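PDB 4XUU: phosphatidylinositide phosphatase SAC2 from Homo sapiens, which removes the 4-phosphate from phosphatidylinositol 4-phosphate, probably in endocytic recycling, and forms homodimers, here represented by its hSac2 domain. Local coordinates for residues K95-L103 / D127-A136. Sequence-based numbering, arbitrary orientation.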
ATOM      1  N   LYS A  95      18.896   7.651 -14.405  1.00111.97           N
ATOM      2  CA  LYS A  95      17.651   7.467 -13.662  1.00106.40           C
ATOM      3  C   LYS A  95      17.055   6.078 -13.862  1.00100.03           C
ATOM      4  O   LYS A  95      16.912   5.622 -15.000  1.00100.64           O
ATOM      5  CB  LYS A  95      16.617   8.522 -14.069  1.00109.11           C
ATOM      6  CG  LYS A  95      16.960   9.945 -13.656  1.00115.46           C
ATOM      7  CD  LYS A  95      16.039  10.945 -14.341  1.00119.90           C
ATOM      8  CE  LYS A  95      16.352  12.371 -13.926  1.00126.30           C
ATOM      9  NZ  LYS A  95      15.449  13.348 -14.597  1.00130.90           N
ATOM     10  N   PRO A  96      16.716   5.394 -12.753  1.00 94.43           N
ATOM     11  CA  PRO A  96      15.922   4.170 -12.847  1.00 88.59           C
ATOM     12  C   PRO A  96      14.487   4.510 -13.235  1.00 87.68           C
ATOM     13  O   PRO A  96      13.919   5.480 -12.721  1.00 89.09           O
ATOM     14  CB  PRO A  96      15.982   3.593 -11.426  1.00 84.25           C
ATOM     15  CG  PRO A  96      16.323   4.744 -10.549  1.00 87.47           C
ATOM     16  CD  PRO A  96      17.163   5.664 -11.373  1.00 93.98           C
ATOM     17  N   LYS A  97      13.918   3.732 -14.151  1.00 85.94           N
ATOM     18  CA  LYS A  97      12.563   3.990 -14.631  1.00 85.64           C
ATOM     19  C   LYS A  97      11.533   3.309 -13.738  1.00 79.87           C
ATOM     20  O   LYS A  97      10.742   3.978 -13.070  1.00 80.04           O
ATOM     21  CB  LYS A  97      12.389   3.538 -16.091  1.00 87.55           C
ATOM     22  CG  LYS A  97      13.318   4.215 -17.102  1.00 94.22           C
ATOM     23  CD  LYS A  97      14.527   3.338 -17.427  1.00 94.79           C
ATOM     24  CE  LYS A  97      15.429   3.972 -18.478  1.00101.96           C
ATOM     25  NZ  LYS A  97      16.140   5.189 -17.980  1.00106.57           N
ATOM     26  N   PHE A  98      11.569   1.978 -13.719  1.00 75.30           N
ATOM     27  CA  PHE A  98      10.565   1.160 -13.037  1.00 70.12           C
ATOM     28  C   PHE A  98      11.087   0.496 -11.761  1.00 66.19           C
ATOM     29  O   PHE A  98      12.288   0.492 -11.489  1.00 67.15           O
ATOM     30  CB  PHE A  98      10.027   0.088 -13.996  1.00 68.74           C
ATOM     31  CG  PHE A  98      11.052  -0.418 -14.979  1.00 70.84           C
ATOM     32  CD1 PHE A  98      12.134  -1.183 -14.555  1.00 69.58           C
ATOM     33  CD2 PHE A  98      10.943  -0.111 -16.331  1.00 75.06           C
ATOM     34  CE1 PHE A  98      13.087  -1.643 -15.466  1.00 72.00           C
ATOM     35  CE2 PHE A  98      11.891  -0.568 -17.247  1.00 77.57           C
ATOM     36  CZ  PHE A  98      12.966  -1.333 -16.813  1.00 75.69           C
ATOM     37  N   SER A  99      10.166  -0.066 -10.984  1.00 62.16           N
ATOM     38  CA  SER A  99      10.512  -0.819  -9.785  1.00 58.60           C
ATOM     39  C   SER A  99      10.779  -2.273 -10.142  1.00 55.68           C
ATOM     40  O   SER A  99      10.231  -2.791 -11.118  1.00 55.22           O
ATOM     41  CB  SER A  99       9.377  -0.747  -8.763  1.00 56.62           C
ATOM     42  OG  SER A  99       8.955   0.590  -8.561  1.00 59.88           O
ATOM     43  N   CYS A 100      11.621  -2.927  -9.351  1.00 53.99           N
ATOM     44  CA  CYS A 100      11.845  -4.357  -9.500  1.00 51.62           C
ATOM     45  C   CYS A 100      11.711  -5.097  -8.173  1.00 48.60           C
ATOM     46  O   CYS A 100      11.858  -4.513  -7.096  1.00 48.85           O
ATOM     47  CB  CYS A 100      13.194  -4.638 -10.170  1.00 53.78           C
ATOM     48  SG  CYS A 100      13.250  -4.048 -11.879  1.00 59.13           S
HETATM   49  N   MSE A 101      11.415  -6.388  -8.277  1.00 45.93           N
HETATM   50  CA  MSE A 101      11.208  -7.254  -7.136  1.00 43.49           C
HETATM   51  C   MSE A 101      12.317  -8.294  -7.094  1.00 42.93           C
HETATM   52  O   MSE A 101      12.531  -9.030  -8.062  1.00 42.96           O
HETATM   53  CB  MSE A 101       9.855  -7.940  -7.258  1.00 41.70           C
HETATM   54  CG  MSE A 101       9.467  -8.760  -6.054  1.00 41.78           C
HETATM   55 SE   MSE A 101       7.864  -9.780  -6.432  1.00 43.89          SE
HETATM   56  CE  MSE A 101       7.750 -10.777  -4.800  1.00 43.02           C
ATOM     57  N   ARG A 102      13.012  -8.352  -5.967  1.00 42.62           N
ATOM     58  CA  ARG A 102      14.138  -9.250  -5.804  1.00 42.60           C
ATOM     59  C   ARG A 102      13.828 -10.351  -4.788  1.00 40.91           C
ATOM     60  O   ARG A 102      13.568 -10.076  -3.617  1.00 40.94           O
ATOM     61  CB  ARG A 102      15.370  -8.444  -5.397  1.00 45.47           C
ATOM     62  CG  ARG A 102      16.663  -9.213  -5.394  1.00 46.76           C
ATOM     63  CD  ARG A 102      17.832  -8.261  -5.467  1.00 49.72           C
ATOM     64  NE  ARG A 102      18.146  -7.897  -6.846  1.00 50.54           N
ATOM     65  CZ  ARG A 102      19.067  -7.003  -7.199  1.00 53.90           C
ATOM     66  NH1 ARG A 102      19.772  -6.354  -6.278  1.00 55.78           N
ATOM     67  NH2 ARG A 102      19.278  -6.750  -8.485  1.00 55.23           N
ATOM     68  N   LEU A 103      13.854 -11.594  -5.258  1.00 39.75           N
ATOM     69  CA  LEU A 103      13.567 -12.768  -4.439  1.00 38.74           C
ATOM     70  C   LEU A 103      14.862 -13.471  -4.061  1.00 40.68           C
ATOM     71  O   LEU A 103      15.477 -14.138  -4.895  1.00 41.36           O
ATOM     72  CB  LEU A 103      12.657 -13.746  -5.197  1.00 37.11           C
ATOM     73  CG  LEU A 103      11.376 -13.242  -5.877  1.00 35.87           C
ATOM     74  CD1 LEU A 103      10.753 -14.337  -6.726  1.00 34.74           C
ATOM     75  CD2 LEU A 103      10.375 -12.733  -4.864  1.00 34.63           C
ATOM     76  N   ASP A 127       5.280   2.765 -12.565  1.00 79.47           N
ATOM     77  CA  ASP A 127       6.479   2.027 -12.162  1.00 75.58           C
ATOM     78  C   ASP A 127       6.245   0.538 -11.872  1.00 70.07           C
ATOM     79  O   ASP A 127       7.204  -0.222 -11.712  1.00 68.05           O
ATOM     80  CB  ASP A 127       7.217   2.725 -11.003  1.00 76.03           C
ATOM     81  CG  ASP A 127       6.369   2.875  -9.749  1.00 74.84           C
ATOM     82  OD1 ASP A 127       5.318   2.208  -9.625  1.00 73.30           O
ATOM     83  OD2 ASP A 127       6.767   3.672  -8.872  1.00 76.42           O
ATOM     84  N   GLY A 128       4.976   0.134 -11.812  1.00 67.82           N
ATOM     85  CA  GLY A 128       4.602  -1.271 -11.611  1.00 62.59           C
ATOM     86  C   GLY A 128       4.806  -1.798 -10.202  1.00 58.24           C
ATOM     87  O   GLY A 128       4.705  -3.001  -9.964  1.00 55.63           O
ATOM     88  N   LYS A 129       5.075  -0.893  -9.268  1.00 57.96           N
ATOM     89  CA  LYS A 129       5.397  -1.241  -7.887  1.00 54.89           C
ATOM     90  C   LYS A 129       4.237  -1.938  -7.160  1.00 52.48           C
ATOM     91  O   LYS A 129       4.461  -2.883  -6.394  1.00 49.98           O
ATOM     92  CB  LYS A 129       5.840   0.018  -7.135  1.00 57.22           C
ATOM     93  CG  LYS A 129       6.320  -0.188  -5.712  1.00 56.12           C
ATOM     94  CD  LYS A 129       6.325   1.149  -4.995  1.00 60.29           C
ATOM     95  CE  LYS A 129       6.508   1.004  -3.493  1.00 60.30           C
ATOM     96  NZ  LYS A 129       6.262   2.320  -2.818  1.00 63.73           N
ATOM     97  N   ASP A 130       3.011  -1.475  -7.413  1.00 53.13           N
ATOM     98  CA  ASP A 130       1.811  -2.047  -6.797  1.00 51.62           C
ATOM     99  C   ASP A 130       1.594  -3.523  -7.172  1.00 48.55           C
ATOM    100  O   ASP A 130       1.231  -4.339  -6.316  1.00 46.87           O
ATOM    101  CB  ASP A 130       0.575  -1.205  -7.136  1.00 54.77           C
ATOM    102  CG  ASP A 130       0.590   0.168  -6.459  1.00 58.39           C
ATOM    103  OD1 ASP A 130       1.366   0.368  -5.497  1.00 58.47           O
ATOM    104  OD2 ASP A 130      -0.183   1.057  -6.885  1.00 62.64           O
ATOM    105  N   THR A 131       1.825  -3.850  -8.445  1.00 47.71           N
ATOM    106  CA  THR A 131       1.748  -5.219  -8.950  1.00 45.27           C
ATOM    107  C   THR A 131       2.744  -6.120  -8.219  1.00 42.34           C
ATOM    108  O   THR A 131       2.421  -7.246  -7.858  1.00 40.88           O
ATOM    109  CB  THR A 131       2.024  -5.275 -10.478  1.00 46.47           C
ATOM    110  OG1 THR A 131       1.040  -4.507 -11.176  1.00 49.53           O
ATOM    111  CG2 THR A 131       1.986  -6.703 -11.005  1.00 44.90           C
ATOM    112  N   LEU A 132       3.952  -5.607  -8.005  1.00 41.93           N
ATOM    113  CA  LEU A 132       5.006  -6.354  -7.332  1.00 39.76           C
ATOM    114  C   LEU A 132       4.745  -6.480  -5.827  1.00 38.94           C
ATOM    115  O   LEU A 132       5.063  -7.507  -5.224  1.00 37.59           O
ATOM    116  CB  LEU A 132       6.379  -5.724  -7.610  1.00 40.53           C
ATOM    117  CG  LEU A 132       6.834  -5.572  -9.074  1.00 41.58           C
ATOM    118  CD1 LEU A 132       8.162  -4.840  -9.150  1.00 41.92           C
ATOM    119  CD2 LEU A 132       6.933  -6.917  -9.811  1.00 40.10           C
ATOM    120  N   GLN A 133       4.158  -5.445  -5.227  1.00 40.22           N
ATOM    121  CA  GLN A 133       3.792  -5.492  -3.810  1.00 40.34           C
ATOM    122  C   GLN A 133       2.729  -6.569  -3.578  1.00 39.45           C
ATOM    123  O   GLN A 133       2.763  -7.279  -2.573  1.00 39.22           O
ATOM    124  CB  GLN A 133       3.313  -4.119  -3.316  1.00 42.56           C
ATOM    125  CG  GLN A 133       3.020  -4.028  -1.808  1.00 44.23           C
ATOM    126  CD  GLN A 133       4.250  -4.249  -0.918  1.00 45.47           C
ATOM    127  OE1 GLN A 133       5.346  -3.756  -1.203  1.00 46.19           O
ATOM    128  NE2 GLN A 133       4.060  -4.985   0.175  1.00 45.53           N
ATOM    129  N   CYS A 134       1.811  -6.696  -4.533  1.00 39.54           N
ATOM    130  CA  CYS A 134       0.757  -7.706  -4.497  1.00 39.35           C
ATOM    131  C   CYS A 134       1.301  -9.123  -4.551  1.00 37.43           C
ATOM    132  O   CYS A 134       0.894  -9.976  -3.754  1.00 37.59           O
ATOM    133  CB  CYS A 134      -0.242  -7.473  -5.630  1.00 40.75           C
ATOM    134  SG  CYS A 134      -1.340  -6.086  -5.281  1.00 44.64           S
ATOM    135  N   ILE A 135       2.219  -9.369  -5.484  1.00 35.98           N
ATOM    136  CA  ILE A 135       2.845 -10.682  -5.625  1.00 34.60           C
ATOM    137  C   ILE A 135       3.621 -11.063  -4.352  1.00 34.07           C
ATOM    138  O   ILE A 135       3.458 -12.167  -3.834  1.00 33.69           O
ATOM    139  CB  ILE A 135       3.754 -10.761  -6.893  1.00 34.20           C
ATOM    140  CG1 ILE A 135       2.906 -10.614  -8.166  1.00 34.63           C
ATOM    141  CG2 ILE A 135       4.549 -12.066  -6.916  1.00 32.34           C
ATOM    142  CD1 ILE A 135       3.712 -10.326  -9.421  1.00 34.99           C
ATOM    143  N   ALA A 136       4.437 -10.131  -3.852  1.00 34.42           N
ATOM    144  CA  ALA A 136       5.201 -10.321  -2.616  1.00 34.71           C
ATOM    145  C   ALA A 136       4.294 -10.656  -1.441  1.00 35.91           C
ATOM    146  O   ALA A 136       4.623 -11.505  -0.614  1.00 36.10           O
ATOM    147  CB  ALA A 136       6.035  -9.085  -2.308  1.00 35.23           C
TER
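Phe98 sets its CB against the backbone O of Asp127, at 3.6 Å, while its ring leads off to a cation-pi contact with Arg118. The same carbonyl takes the one hydrogen bond between the two segments: Ser99 N donates to Asp127 O over 3.1 Å, tying the start of the strand to the turn before the helix. Asp127 accepts twice, with its backbone O from the strand and with OD1 from Lys129 N, met from above the carboxylate plane, and this Asx turn leads into the helix just past the N-cap Gly128. Ser99 OG, turned beside its own backbone N (chi1 -50°), rests 3.5 Å from Lys129 CB. Cys100, facing away from the helix, forms a disulfide with Cys35. One turn further along the helix, Leu132 pushes CD1 over the strand backbone, 3.5 Å from Ser99 O, and both its methyls meet Met101 CB. Met101, a selenomethionine, is fully extended with CG anti to the backbone N (chi1 -174°), a course that carries SE past Leu132 to Ile135 CG2 and brings CE to Ala136 CB. From the helix Cys134 makes a disulfide with Cys134 of a second subunit. Strand 99-103 and helix 129-136 run nearly parallel, their axes 18° apart and 8.2 Å at closest approach, so this part of the helix packs lengthwise along the strand, in the sheet of a pleckstrin-homology-type domain. Strand 99-107 lies there between 81-88 and 110-119.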